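Local coordinates for sensor protein (Geobacter sulfurreducens PCA, PDB 2R78) that probably autophosphorylates on histidine at the expense of ATP as a hybrid sensor kinase of a two-component system, the present chain being its PAS sensory domain, at residues Tyr46-Asp49 with Glu50-Leu54; Leu72-Val76 with Gly77-Leu81. All coordinates share one frame; numbering follows the deposited sequence.

Contact 1 of 2, residues Tyr46-Asp49 with Glu50-Leu54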
ATOM      1  N   TYR B  46      15.233  -3.729 -11.294  1.00 37.50           N
ATOM      2  CA  TYR B  46      16.248  -4.308 -10.405  1.00 36.77           C
ATOM      3  C   TYR B  46      15.679  -5.566  -9.793  1.00 36.65           C
ATOM      4  O   TYR B  46      14.460  -5.683  -9.633  1.00 36.05           O
ATOM      5  CB  TYR B  46      16.582  -3.371  -9.242  1.00 35.61           C
ATOM      6  CG  TYR B  46      17.530  -2.233  -9.536  1.00 34.84           C
ATOM      7  CD1 TYR B  46      17.635  -1.691 -10.814  1.00 34.84           C
ATOM      8  CD2 TYR B  46      18.299  -1.673  -8.520  1.00 33.58           C
ATOM      9  CE1 TYR B  46      18.488  -0.639 -11.076  1.00 34.63           C
ATOM     10  CE2 TYR B  46      19.156  -0.617  -8.777  1.00 34.52           C
ATOM     11  CZ  TYR B  46      19.230  -0.097 -10.064  1.00 33.79           C
ATOM     12  OH  TYR B  46      20.075   0.946 -10.360  1.00 34.27           O
ATOM     13  N   THR B  47      16.555  -6.492  -9.418  1.00 36.52           N
ATOM     14  CA  THR B  47      16.137  -7.613  -8.592  1.00 36.33           C
ATOM     15  C   THR B  47      16.162  -7.144  -7.144  1.00 35.72           C
ATOM     16  O   THR B  47      16.835  -6.166  -6.810  1.00 34.61           O
ATOM     17  CB  THR B  47      17.056  -8.857  -8.719  1.00 36.85           C
ATOM     18  OG1 THR B  47      18.307  -8.611  -8.060  1.00 37.09           O
ATOM     19  CG2 THR B  47      17.268  -9.240 -10.185  1.00 36.81           C
ATOM     20  N   ARG B  48      15.438  -7.866  -6.291  1.00 35.33           N
ATOM     21  CA  ARG B  48      15.439  -7.620  -4.856  1.00 35.20           C
ATOM     22  C   ARG B  48      16.857  -7.620  -4.262  1.00 34.42           C
ATOM     23  O   ARG B  48      17.193  -6.764  -3.460  1.00 33.00           O
ATOM     24  CB  ARG B  48      14.540  -8.658  -4.137  1.00 35.38           C
ATOM     25  CG  ARG B  48      14.300  -8.390  -2.661  1.00 36.00           C
ATOM     26  CD  ARG B  48      13.278  -9.386  -2.044  1.00 37.33           C
ATOM     27  NE  ARG B  48      13.222  -9.300  -0.584  1.00 38.31           N
ATOM     28  CZ  ARG B  48      14.152  -9.792   0.241  1.00 41.14           C
ATOM     29  NH1 ARG B  48      15.211 -10.450  -0.228  1.00 43.30           N
ATOM     30  NH2 ARG B  48      14.030  -9.640   1.557  1.00 41.17           N
ATOM     31  N   ASP B  49      17.698  -8.574  -4.664  1.00 33.89           N
ATOM     32  CA  ASP B  49      19.060  -8.660  -4.124  1.00 34.33           C
ATOM     33  C   ASP B  49      19.951  -7.487  -4.504  1.00 33.18           C
ATOM     34  O   ASP B  49      20.784  -7.057  -3.720  1.00 32.74           O
ATOM     35  CB  ASP B  49      19.716  -9.972  -4.583  1.00 34.98           C
ATOM     36  CG  ASP B  49      18.985 -11.176  -4.055  1.00 37.93           C
ATOM     37  OD1 ASP B  49      18.321 -11.033  -2.997  1.00 39.93           O
ATOM     38  OD2 ASP B  49      19.052 -12.254  -4.698  1.00 42.17           O
ATOM     39  N   GLU B  50      19.744  -6.976  -5.702  1.00 32.80           N
ATOM     40  CA  GLU B  50      20.495  -5.825  -6.205  1.00 33.03           C
ATOM     41  C   GLU B  50      20.077  -4.553  -5.500  1.00 31.85           C
ATOM     42  O   GLU B  50      20.908  -3.734  -5.103  1.00 30.66           O
ATOM     43  CB  GLU B  50      20.250  -5.685  -7.686  1.00 33.41           C
ATOM     44  CG  GLU B  50      20.866  -6.817  -8.441  1.00 34.85           C
ATOM     45  CD  GLU B  50      20.573  -6.768  -9.904  1.00 35.82           C
ATOM     46  OE1 GLU B  50      19.439  -6.388 -10.310  1.00 39.29           O
ATOM     47  OE2 GLU B  50      21.498  -7.115 -10.661  1.00 39.49           O
ATOM     48  N   PHE B  51      18.768  -4.419  -5.315  1.00 30.62           N
ATOM     49  CA  PHE B  51      18.249  -3.292  -4.571  1.00 29.17           C
ATOM     50  C   PHE B  51      18.768  -3.299  -3.132  1.00 28.33           C
ATOM     51  O   PHE B  51      19.115  -2.253  -2.588  1.00 27.45           O
ATOM     52  CB  PHE B  51      16.721  -3.282  -4.612  1.00 29.66           C
ATOM     53  CG  PHE B  51      16.143  -1.937  -4.452  1.00 29.70           C
ATOM     54  CD1 PHE B  51      15.556  -1.282  -5.517  1.00 31.18           C
ATOM     55  CD2 PHE B  51      16.174  -1.316  -3.229  1.00 32.08           C
ATOM     56  CE1 PHE B  51      15.026  -0.013  -5.360  1.00 31.62           C
ATOM     57  CE2 PHE B  51      15.625  -0.046  -3.072  1.00 32.70           C
ATOM     58  CZ  PHE B  51      15.058   0.589  -4.132  1.00 31.17           C
ATOM     59  N   LEU B  52      18.881  -4.486  -2.525  1.00 27.22           N
ATOM     60  CA  LEU B  52      19.320  -4.588  -1.145  1.00 27.80           C
ATOM     61  C   LEU B  52      20.828  -4.364  -0.920  1.00 27.64           C
ATOM     62  O   LEU B  52      21.302  -4.405   0.215  1.00 29.21           O
ATOM     63  CB  LEU B  52      18.859  -5.940  -0.555  1.00 27.89           C
ATOM     64  CG  LEU B  52      17.326  -6.070  -0.459  1.00 28.30           C
ATOM     65  CD1 LEU B  52      16.929  -7.431   0.111  1.00 29.20           C
ATOM     66  CD2 LEU B  52      16.674  -4.957   0.358  1.00 28.26           C
ATOM     67  N   ALA B  53      21.561  -4.091  -1.990  1.00 27.05           N
ATOM     68  CA  ALA B  53      22.945  -3.636  -1.855  1.00 26.93           C
ATOM     69  C   ALA B  53      23.016  -2.111  -1.817  1.00 26.71           C
ATOM     70  O   ALA B  53      24.093  -1.539  -1.595  1.00 27.50           O
ATOM     71  CB  ALA B  53      23.789  -4.177  -2.993  1.00 27.20           C
ATOM     72  N   LEU B  54      21.874  -1.457  -2.021  1.00 25.43           N
ATOM     73  CA  LEU B  54      21.819   0.009  -2.055  1.00 24.83           C
ATOM     74  C   LEU B  54      21.594   0.609  -0.673  1.00 23.16           C
ATOM     75  O   LEU B  54      20.976   0.012   0.244  1.00 21.86           O
ATOM     76  CB  LEU B  54      20.713   0.499  -2.997  1.00 25.39           C
ATOM     77  CG  LEU B  54      20.798   0.285  -4.517  1.00 26.18           C
ATOM     78  CD1 LEU B  54      19.478   0.559  -5.204  1.00 29.18           C
ATOM     79  CD2 LEU B  54      21.881   1.179  -5.124  1.00 28.92           C
TER
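Thr47 and Glu50 face each other across the first turn of the short helix 48-51 as a capping box, in a PAS domain. Of its two reciprocal bonds, Glu50 N donates to Thr47 OG1 at 3.2 Å, and Thr47 N returns a nearly straight bond (176°) to Glu50 OE1 at 3.0 Å. The carboxylate is met on its anti side, somewhat out of its plane. Glu50 CG stands anti to its own carbonyl carbon (chi1 -68°), which directs the extended chain back toward the N-cap, and a salt bridge from OE1 to Arg90 gives the same oxygen a second partner.

Backbone bonds continue the turn: Phe51 N reaches Thr47 O at 3.0 Å, and Leu52 N reaches Arg48 O.

Apolar packing lies on the buried side. Leu54 CD1 touches the edge of the Tyr46 ring at CE2 (3.8 Å) and also sits over the centre of one face of the Phe51 ring, whose CD1 meets Tyr46 CD2 at 4.1 Å. Phe51 also packs on strand 33-36, helix 38-44 and Leu59.

Next to strand 33-36, Arg48, salt-bridged through NE to Asp35, lays one guanidinium face against Leu52, with Leu52 CD1 3.5 Å from Arg48 NH1.

Contact 2 of 2, residues Leu72-Val76 with Gly77-Leu81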
ATOM      1  N   LEU B  72      17.386  11.450   6.261  1.00 16.44           N
ATOM      2  CA  LEU B  72      17.352  10.291   7.158  1.00 17.84           C
ATOM      3  C   LEU B  72      17.272  10.784   8.621  1.00 17.85           C
ATOM      4  O   LEU B  72      16.431  10.337   9.393  1.00 18.87           O
ATOM      5  CB  LEU B  72      18.585   9.447   6.924  1.00 17.37           C
ATOM      6  CG  LEU B  72      18.696   8.128   7.686  1.00 18.83           C
ATOM      7  CD1 LEU B  72      17.584   7.238   7.176  1.00 19.90           C
ATOM      8  CD2 LEU B  72      20.056   7.478   7.412  1.00 20.32           C
ATOM      9  N   ALA B  73      18.110  11.753   8.985  1.00 18.80           N
ATOM     10  CA  ALA B  73      18.061  12.344  10.338  1.00 19.89           C
ATOM     11  C   ALA B  73      16.676  12.878  10.671  1.00 19.97           C
ATOM     12  O   ALA B  73      16.186  12.674  11.794  1.00 21.89           O
ATOM     13  CB  ALA B  73      19.117  13.439  10.505  1.00 20.79           C
ATOM     14  N   ARG B  74      16.006  13.525   9.710  1.00 19.32           N
ATOM     15  CA  ARG B  74      14.701  14.104   9.982  1.00 20.89           C
ATOM     16  C   ARG B  74      13.678  12.994  10.244  1.00 20.73           C
ATOM     17  O   ARG B  74      12.831  13.111  11.149  1.00 21.67           O
ATOM     18  CB  ARG B  74      14.254  15.006   8.832  1.00 20.73           C
ATOM     19  CG  ARG B  74      15.083  16.292   8.717  1.00 21.94           C
ATOM     20  CD  ARG B  74      14.513  17.281   7.713  1.00 24.13           C
ATOM     21  NE  ARG B  74      14.785  16.858   6.347  1.00 26.94           N
ATOM     22  CZ  ARG B  74      15.848  17.216   5.602  1.00 25.57           C
ATOM     23  NH1 ARG B  74      15.942  16.734   4.385  1.00 25.79           N
ATOM     24  NH2 ARG B  74      16.766  18.064   6.032  1.00 27.26           N
ATOM     25  N   ILE B  75      13.770  11.916   9.467  1.00 19.92           N
ATOM     26  CA  ILE B  75      12.832  10.809   9.615  1.00 20.74           C
ATOM     27  C   ILE B  75      13.000  10.140  10.969  1.00 21.48           C
ATOM     28  O   ILE B  75      12.013   9.926  11.674  1.00 22.27           O
ATOM     29  CB  ILE B  75      12.984   9.749   8.507  1.00 20.16           C
ATOM     30  CG1 ILE B  75      12.665  10.343   7.136  1.00 19.73           C
ATOM     31  CG2 ILE B  75      12.082   8.511   8.811  1.00 20.40           C
ATOM     32  CD1 ILE B  75      13.236   9.523   5.979  1.00 18.97           C
ATOM     33  N   VAL B  76      14.243   9.808  11.288  1.00 22.19           N
ATOM     34  CA  VAL B  76      14.630   9.154  12.534  1.00 23.94           C
ATOM     35  C   VAL B  76      14.214  10.027  13.708  1.00 24.84           C
ATOM     36  O   VAL B  76      13.815   9.514  14.765  1.00 25.85           O
ATOM     37  CB  VAL B  76      16.147   8.853  12.523  1.00 24.36           C
ATOM     38  CG1 VAL B  76      16.701   8.521  13.902  1.00 26.33           C
ATOM     39  CG2 VAL B  76      16.429   7.730  11.539  1.00 25.16           C
ATOM     40  N   GLY B  77      14.249  11.341  13.496  1.00 25.85           N
ATOM     41  CA  GLY B  77      13.793  12.319  14.469  1.00 26.58           C
ATOM     42  C   GLY B  77      12.300  12.520  14.665  1.00 27.69           C
ATOM     43  O   GLY B  77      11.892  13.342  15.499  1.00 29.18           O
ATOM     44  N   GLY B  78      11.483  11.811  13.882  1.00 27.60           N
ATOM     45  CA  GLY B  78      10.038  11.804  14.026  1.00 27.45           C
ATOM     46  C   GLY B  78       9.293  12.706  13.072  1.00 27.98           C
ATOM     47  O   GLY B  78       8.123  13.030  13.298  1.00 28.40           O
ATOM     48  N   GLU B  79       9.953  13.137  12.000  1.00 27.36           N
ATOM     49  CA  GLU B  79       9.311  13.981  11.012  1.00 27.06           C
ATOM     50  C   GLU B  79       9.132  13.133   9.761  1.00 26.54           C
ATOM     51  O   GLU B  79      10.111  12.813   9.124  1.00 26.64           O
ATOM     52  CB  GLU B  79      10.193  15.193  10.715  1.00 26.97           C
ATOM     53  CG  GLU B  79       9.573  16.223   9.783  1.00 28.66           C
ATOM     54  CD  GLU B  79      10.623  17.180   9.188  1.00 30.94           C
ATOM     55  OE1 GLU B  79      11.472  17.692   9.973  1.00 36.06           O
ATOM     56  OE2 GLU B  79      10.602  17.399   7.940  1.00 34.74           O
ATOM     57  N   PRO B  80       7.890  12.749   9.427  1.00 26.07           N
ATOM     58  CA  PRO B  80       7.686  11.941   8.214  1.00 25.07           C
ATOM     59  C   PRO B  80       8.153  12.705   6.975  1.00 23.67           C
ATOM     60  O   PRO B  80       8.006  13.913   6.907  1.00 23.29           O
ATOM     61  CB  PRO B  80       6.169  11.736   8.139  1.00 24.97           C
ATOM     62  CG  PRO B  80       5.608  12.312   9.378  1.00 26.82           C
ATOM     63  CD  PRO B  80       6.634  13.038  10.141  1.00 26.47           C
ATOM     64  N   LEU B  81       8.746  11.979   6.038  1.00 22.36           N
ATOM     65  CA  LEU B  81       9.179  12.536   4.786  1.00 21.21           C
ATOM     66  C   LEU B  81       8.015  12.453   3.823  1.00 19.67           C
ATOM     67  O   LEU B  81       7.300  11.440   3.771  1.00 18.68           O
ATOM     68  CB  LEU B  81      10.378  11.743   4.267  1.00 21.49           C
ATOM     69  CG  LEU B  81      10.936  12.135   2.902  1.00 21.84           C
ATOM     70  CD1 LEU B  81      12.466  11.950   2.844  1.00 23.72           C
ATOM     71  CD2 LEU B  81      10.249  11.418   1.794  1.00 21.95           C
TER
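Ile75 and Glu79 meet where helix 67-76 ends in a Schellman motif, the turn that hands the chain of this PAS domain on to strand 81-88. Two bonds run back into the last helical turn: Glu79 N to Arg74 O at 3.0 Å, and Gly78 N to Ile75 O, also at 3.0 Å, the latter donor standing well above the carbonyl plane. Just before them, Gly77 N still bonds to Ala73 O. Gly78 has a positive phi of 99°, where a side chain would be jammed against the carbonyl oxygen of Gly77.

The tight part lies on the inner side. Ile75 CA comes within 3.4 Å of Glu79 O in a CH...O contact, and its CG1 branch, anti to the carbonyl carbon (chi1 -63°), continues beneath the turn to Leu81. There CG1 lies 3.9 Å from Leu81 CB, while the terminal CD1 touches both CB and CD1 of the leucine. Ala101 and Ile109 of the sheet close round Ile75, and Leu81 also packs on Trp56 and Trp67. An alanine in place of Ile75 lacks the CG1-CD1 arm and would probably leave a gap beside Leu81, weakening the apolar join between helix end and strand.

The outer side is looser and largely exposed. Arg74 and Glu79 run side by side, pointing the same way, with their guanidinium and carboxylate planes 30° apart. Their opposite charges are likely to attract, yet they stop beyond salt-bridge range, Arg74 NE being 4.5 Å from Glu79 OE2. The carboxylate instead lies along the aliphatic part of the arginine, Glu79 OE1 approaching Arg74 CD at 3.8 Å.

Along the chain from the N terminus, helix 6-19, strands 23-27 and 33-36 and helix 38-44 come before contact 1, which caps the start of the short helix 48-51 and runs on into the turn after it. A connection and then most of helix 67-76 follow before contact 2 ends that helix and leads into strand 81-88. Both are local, enclosing no long loop, and lie in series without nesting or crossing, on opposite sides of the chain's centre with their own centres about 24 Å apart. Contact 1 ties the short helix to strand 33-36, an outermost strand of this chain's antiparallel sheet; contact 2 brings the chain into strand 81-88, the outermost strand on the opposite edge.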